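Local coordinates for reticulocyte binding protein (Streptococcus agalactiae COH1, PDB 3FAW) that is a cell-wall-anchored, secreted pullulanase, which probably hydrolyses the alpha-1,6 linkages of pullulan and of related branched alpha-glucans, at residues Val515-Gly527 with Phe536-Asn550. Numbering follows the deposited sequence.
Sequences VFSDDIRNSLKSG and FITGGPQSLQGIFKN
The C-terminal part of helix 518-525 meets the chain at Phe536 and Ile537 in a buried packing contact with two backbone hydrogen bonds on the outside of the TIM barrel, and helix 544-550 then packs back against the same helix. The two bonds fix the junction. Phe536 N donates to Ser523 O at 3.0 Å. Ile537 N donates to Leu524 O over the same distance and almost straight, at 174°; both donors lie in the plane of the carbonyl they reach. The consecutive carbonyls of Ser523 and Leu524 are thus taken up by consecutive amides of the incoming chain.

Around these bonds the side chains close in. Leu524 lies alongside Phe536, both pointing the same way, and its CD2 touches Phe536 CB at 3.9 Å. The same methyl meets Ile547 CD1 at 4.0 Å, while Ser523 CB lies 3.7 Å from that CD1. Ile537 holds CG1 between its backbone N and carbonyl carbon (chi1 75°), which lays the branch against Leu524 O and brings CD1 to 4.0 Å from Lys525 CB. Met607 of helix 590-609 packs on Leu524, Phe536 and Ile537, extending this apolar patch.

Toward the N-terminus of helix 518-525, Asn550 lies beside Asp519 and Ile520: its CB passes Ile520 CG1 at 4.0 Å, the two side chains running in opposite directions, and the Asn550 and Asp519 side chains cross at about a right angle. Asp519 OD2 itself accepts a hydrogen bond from Gly556 N. The helices cross at 134° between their directions. With strand 513-516 sixth in the eight-stranded parallel barrel and strand 566-568 next, both helices belong to the connection between neighbouring strands, an elaborated beta-alpha-beta crossover of the alpha-amylase-type TIM barrel.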
loop_
_atom_site.group_PDB
_atom_site.type_symbol
_atom_site.label_atom_id
_atom_site.label_comp_id
_atom_site.label_asym_id
_atom_site.label_seq_id
_atom_site.Cartn_x
_atom_site.Cartn_y
_atom_site.Cartn_z
ATOM N N VAL A 515 8.170 -6.520 -5.351
ATOM C CA VAL A 515 6.855 -6.220 -5.927
ATOM C C VAL A 515 5.961 -7.457 -6.009
ATOM O O VAL A 515 6.442 -8.584 -6.162
ATOM C CB VAL A 515 6.962 -5.599 -7.340
ATOM C CG1 VAL A 515 7.726 -4.273 -7.287
ATOM C CG2 VAL A 515 7.606 -6.581 -8.314
ATOM N N PHE A 516 4.654 -7.225 -5.922
ATOM C CA PHE A 516 3.664 -8.293 -6.040
ATOM C C PHE A 516 3.738 -8.972 -7.400
ATOM O O PHE A 516 3.852 -8.306 -8.426
ATOM C CB PHE A 516 2.250 -7.752 -5.794
ATOM C CG PHE A 516 1.955 -7.504 -4.347
ATOM C CD1 PHE A 516 1.474 -8.527 -3.542
ATOM C CD2 PHE A 516 2.191 -6.258 -3.778
ATOM C CE1 PHE A 516 1.211 -8.309 -2.198
ATOM C CE2 PHE A 516 1.937 -6.031 -2.434
ATOM C CZ PHE A 516 1.447 -7.058 -1.643
ATOM N N SER A 517 3.682 -10.300 -7.387
ATOM C CA SER A 517 3.699 -11.089 -8.610
ATOM C C SER A 517 2.282 -11.419 -9.081
ATOM O O SER A 517 1.685 -12.412 -8.658
ATOM C CB SER A 517 4.504 -12.373 -8.413
ATOM O OG SER A 517 4.567 -13.118 -9.617
ATOM N N ASP A 518 1.754 -10.583 -9.969
ATOM C CA ASP A 518 0.447 -10.846 -10.580
ATOM C C ASP A 518 0.455 -12.087 -11.489
ATOM O O ASP A 518 -0.591 -12.697 -11.713
ATOM C CB ASP A 518 -0.098 -9.611 -11.325
ATOM C CG ASP A 518 0.894 -9.001 -12.311
ATOM O OD1 ASP A 518 2.118 -9.199 -12.174
ATOM O OD2 ASP A 518 0.436 -8.284 -13.223
ATOM N N ASP A 519 1.634 -12.465 -11.983
ATOM C CA ASP A 519 1.788 -13.637 -12.847
ATOM C C ASP A 519 1.469 -14.952 -12.125
ATOM O O ASP A 519 0.743 -15.791 -12.658
ATOM C CB ASP A 519 3.208 -13.696 -13.418
ATOM C CG ASP A 519 3.301 -14.530 -14.684
ATOM O OD1 ASP A 519 2.387 -14.438 -15.525
ATOM O OD2 ASP A 519 4.304 -15.255 -14.852
ATOM N N ILE A 520 2.013 -15.138 -10.925
ATOM C CA ILE A 520 1.707 -16.339 -10.139
ATOM C C ILE A 520 0.247 -16.318 -9.663
ATOM O O ILE A 520 -0.410 -17.359 -9.626
ATOM C CB ILE A 520 2.686 -16.548 -8.940
ATOM C CG1 ILE A 520 2.545 -17.976 -8.390
ATOM C CG2 ILE A 520 2.448 -15.520 -7.841
ATOM C CD1 ILE A 520 3.562 -18.347 -7.315
ATOM N N ARG A 521 -0.255 -15.135 -9.312
ATOM C CA ARG A 521 -1.671 -14.968 -8.966
ATOM C C ARG A 521 -2.558 -15.470 -10.111
ATOM O O ARG A 521 -3.343 -16.404 -9.932
ATOM C CB ARG A 521 -1.973 -13.497 -8.652
ATOM C CG ARG A 521 -3.442 -13.174 -8.347
ATOM C CD ARG A 521 -3.692 -11.673 -8.422
ATOM N NE ARG A 521 -3.818 -11.198 -9.803
ATOM C CZ ARG A 521 -3.775 -9.917 -10.185
ATOM N NH1 ARG A 521 -3.598 -8.947 -9.297
ATOM N NH2 ARG A 521 -3.900 -9.598 -11.470
ATOM N N ASN A 522 -2.398 -14.862 -11.289
ATOM C CA ASN A 522 -3.199 -15.205 -12.470
ATOM C C ASN A 522 -3.102 -16.675 -12.857
ATOM O O ASN A 522 -4.123 -17.333 -13.088
ATOM C CB ASN A 522 -2.781 -14.352 -13.674
ATOM C CG ASN A 522 -3.197 -12.902 -13.540
ATOM O OD1 ASN A 522 -3.884 -12.524 -12.597
ATOM N ND2 ASN A 522 -2.780 -12.080 -14.495
ATOM N N SER A 523 -1.873 -17.182 -12.931
ATOM C CA SER A 523 -1.634 -18.560 -13.358
ATOM C C SER A 523 -2.293 -19.588 -12.433
ATOM O O SER A 523 -2.825 -20.597 -12.904
ATOM C CB SER A 523 -0.133 -18.835 -13.460
ATOM O OG SER A 523 0.468 -18.010 -14.442
ATOM N N LEU A 524 -2.268 -19.327 -11.126
ATOM C CA LEU A 524 -2.831 -20.266 -10.143
ATOM C C LEU A 524 -4.351 -20.165 -9.968
ATOM O O LEU A 524 -5.019 -21.192 -9.844
ATOM C CB LEU A 524 -2.150 -20.098 -8.779
ATOM C CG LEU A 524 -0.668 -20.474 -8.669
ATOM C CD1 LEU A 524 -0.258 -20.582 -7.199
ATOM C CD2 LEU A 524 -0.355 -21.770 -9.407
ATOM N N LYS A 525 -4.896 -18.949 -9.936
ATOM C CA LYS A 525 -6.332 -18.770 -9.625
ATOM C C LYS A 525 -7.024 -17.565 -10.287
ATOM O O LYS A 525 -8.073 -17.124 -9.820
ATOM C CB LYS A 525 -6.541 -18.731 -8.096
ATOM C CG LYS A 525 -5.544 -17.875 -7.313
ATOM C CD LYS A 525 -5.618 -16.385 -7.641
ATOM C CE LYS A 525 -6.921 -15.747 -7.153
ATOM N NZ LYS A 525 -6.873 -14.267 -7.236
ATOM N N SER A 526 -6.443 -17.054 -11.370
ATOM C CA SER A 526 -6.983 -15.902 -12.119
ATOM C C SER A 526 -6.861 -14.548 -11.416
ATOM O O SER A 526 -6.653 -14.456 -10.202
ATOM C CB SER A 526 -8.446 -16.127 -12.538
ATOM O OG SER A 526 -9.363 -15.815 -11.494
ATOM N N GLY A 527 -7.005 -13.502 -12.225
ATOM C CA GLY A 527 -6.982 -12.113 -11.774
ATOM C C GLY A 527 -7.172 -11.185 -12.964
ATOM O O GLY A 527 -7.543 -11.633 -14.042
ATOM N N PHE A 536 -4.780 -22.897 -12.662
ATOM C CA PHE A 536 -4.156 -24.140 -12.180
ATOM C C PHE A 536 -4.965 -24.894 -11.116
ATOM O O PHE A 536 -5.180 -26.095 -11.249
ATOM C CB PHE A 536 -2.741 -23.887 -11.654
ATOM C CG PHE A 536 -1.929 -25.145 -11.483
ATOM C CD1 PHE A 536 -1.357 -25.770 -12.585
ATOM C CD2 PHE A 536 -1.739 -25.705 -10.227
ATOM C CE1 PHE A 536 -0.613 -26.931 -12.439
ATOM C CE2 PHE A 536 -0.990 -26.869 -10.070
ATOM C CZ PHE A 536 -0.430 -27.484 -11.177
ATOM N N ILE A 537 -5.403 -24.198 -10.066
ATOM C CA ILE A 537 -6.155 -24.843 -8.980
ATOM C C ILE A 537 -7.680 -24.817 -9.183
ATOM O O ILE A 537 -8.418 -25.258 -8.303
ATOM C CB ILE A 537 -5.797 -24.252 -7.580
ATOM C CG1 ILE A 537 -6.428 -22.865 -7.369
ATOM C CG2 ILE A 537 -4.279 -24.223 -7.389
ATOM C CD1 ILE A 537 -6.003 -22.174 -6.074
ATOM N N THR A 538 -8.140 -24.314 -10.330
ATOM C CA THR A 538 -9.576 -24.206 -10.624
ATOM C C THR A 538 -9.956 -24.838 -11.975
ATOM O O THR A 538 -10.905 -24.398 -12.635
ATOM C CB THR A 538 -10.044 -22.732 -10.586
ATOM O OG1 THR A 538 -9.223 -21.942 -11.454
ATOM C CG2 THR A 538 -9.963 -22.178 -9.164
ATOM N N GLY A 539 -9.210 -25.865 -12.376
ATOM C CA GLY A 539 -9.567 -26.685 -13.541
ATOM C C GLY A 539 -9.122 -26.202 -14.914
ATOM O O GLY A 539 -9.561 -26.746 -15.924
ATOM N N GLY A 540 -8.250 -25.197 -14.965
ATOM C CA GLY A 540 -7.724 -24.697 -16.240
ATOM C C GLY A 540 -6.253 -25.046 -16.424
ATOM O O GLY A 540 -5.405 -24.491 -15.725
ATOM N N PRO A 541 -5.934 -25.964 -17.362
ATOM C CA PRO A 541 -4.535 -26.362 -17.569
ATOM C C PRO A 541 -3.588 -25.198 -17.892
ATOM O O PRO A 541 -3.910 -24.345 -18.715
ATOM C CB PRO A 541 -4.620 -27.338 -18.748
ATOM C CG PRO A 541 -6.001 -27.854 -18.716
ATOM C CD PRO A 541 -6.841 -26.706 -18.257
ATOM N N GLN A 542 -2.435 -25.173 -17.233
ATOM C CA GLN A 542 -1.435 -24.125 -17.437
ATOM C C GLN A 542 -0.120 -24.750 -17.883
ATOM O O GLN A 542 0.167 -25.898 -17.548
ATOM C CB GLN A 542 -1.211 -23.335 -16.143
ATOM C CG GLN A 542 -2.473 -22.702 -15.544
ATOM C CD GLN A 542 -3.057 -21.592 -16.403
ATOM O OE1 GLN A 542 -4.211 -21.665 -16.834
ATOM N NE2 GLN A 542 -2.263 -20.560 -16.659
ATOM N N SER A 543 0.676 -23.997 -18.638
ATOM C CA SER A 543 2.025 -24.432 -19.004
ATOM C C SER A 543 2.841 -24.645 -17.727
ATOM O O SER A 543 2.971 -23.734 -16.911
ATOM C CB SER A 543 2.707 -23.399 -19.903
ATOM O OG SER A 543 4.025 -23.799 -20.238
ATOM N N LEU A 544 3.373 -25.851 -17.552
ATOM C CA LEU A 544 4.064 -26.215 -16.311
ATOM C C LEU A 544 5.422 -25.532 -16.165
ATOM O O LEU A 544 5.897 -25.337 -15.050
ATOM C CB LEU A 544 4.237 -27.733 -16.215
ATOM C CG LEU A 544 2.949 -28.565 -16.290
ATOM C CD1 LEU A 544 3.271 -30.025 -16.073
ATOM C CD2 LEU A 544 1.905 -28.081 -15.286
ATOM N N GLN A 545 6.047 -25.173 -17.282
ATOM C CA GLN A 545 7.325 -24.456 -17.238
ATOM C C GLN A 545 7.130 -23.067 -16.619
ATOM O O GLN A 545 7.910 -22.646 -15.767
ATOM C CB GLN A 545 7.937 -24.348 -18.639
ATOM C CG GLN A 545 9.436 -24.040 -18.651
ATOM C CD GLN A 545 10.283 -25.120 -17.981
ATOM O OE1 GLN A 545 11.392 -24.705 -17.375
ATOM N NE2 GLN A 545 9.944 -26.304 -18.006
ATOM N N GLY A 546 6.075 -22.378 -17.045
ATOM C CA GLY A 546 5.710 -21.074 -16.492
ATOM C C GLY A 546 5.369 -21.135 -15.014
ATOM O O GLY A 546 5.800 -20.279 -14.245
ATOM N N ILE A 547 4.591 -22.147 -14.629
ATOM C CA ILE A 547 4.272 -22.413 -13.221
ATOM C C ILE A 547 5.559 -22.682 -12.442
ATOM O O ILE A 547 5.780 -22.098 -11.381
ATOM C CB ILE A 547 3.311 -23.634 -13.051
ATOM C CG1 ILE A 547 1.967 -23.401 -13.754
ATOM C CG2 ILE A 547 3.031 -23.926 -11.569
ATOM C CD1 ILE A 547 1.119 -22.330 -13.117
ATOM N N PHE A 548 6.411 -23.549 -12.990
ATOM C CA PHE A 548 7.671 -23.921 -12.346
ATOM C C PHE A 548 8.578 -22.710 -12.147
ATOM O O PHE A 548 9.141 -22.523 -11.073
ATOM C CB PHE A 548 8.407 -24.995 -13.160
ATOM C CG PHE A 548 9.734 -25.395 -12.571
ATOM C CD1 PHE A 548 9.807 -25.894 -11.278
ATOM C CD2 PHE A 548 10.909 -25.262 -13.300
ATOM C CE1 PHE A 548 11.029 -26.258 -10.718
ATOM C CE2 PHE A 548 12.134 -25.630 -12.750
ATOM C CZ PHE A 548 12.193 -26.127 -11.458
ATOM N N LYS A 549 8.710 -21.889 -13.185
ATOM C CA LYS A 549 9.491 -20.655 -13.098
ATOM C C LYS A 549 8.923 -19.675 -12.064
ATOM O O LYS A 549 9.685 -19.014 -11.361
ATOM C CB LYS A 549 9.615 -19.999 -14.481
ATOM C CG LYS A 549 10.574 -20.743 -15.401
ATOM C CD LYS A 549 10.372 -20.394 -16.865
ATOM C CE LYS A 549 11.419 -21.095 -17.745
ATOM N NZ LYS A 549 11.084 -21.022 -19.194
ATOM N N ASN A 550 7.596 -19.583 -11.968
ATOM C CA ASN A 550 6.961 -18.790 -10.901
ATOM C C ASN A 550 7.327 -19.319 -9.511
ATOM O O ASN A 550 7.712 -18.548 -8.631
ATOM C CB ASN A 550 5.437 -18.737 -11.065
ATOM C CG ASN A 550 4.978 -17.599 -11.962
ATOM O OD1 ASN A 550 4.214 -17.805 -12.908
ATOM N ND2 ASN A 550 5.435 -16.389 -11.662
#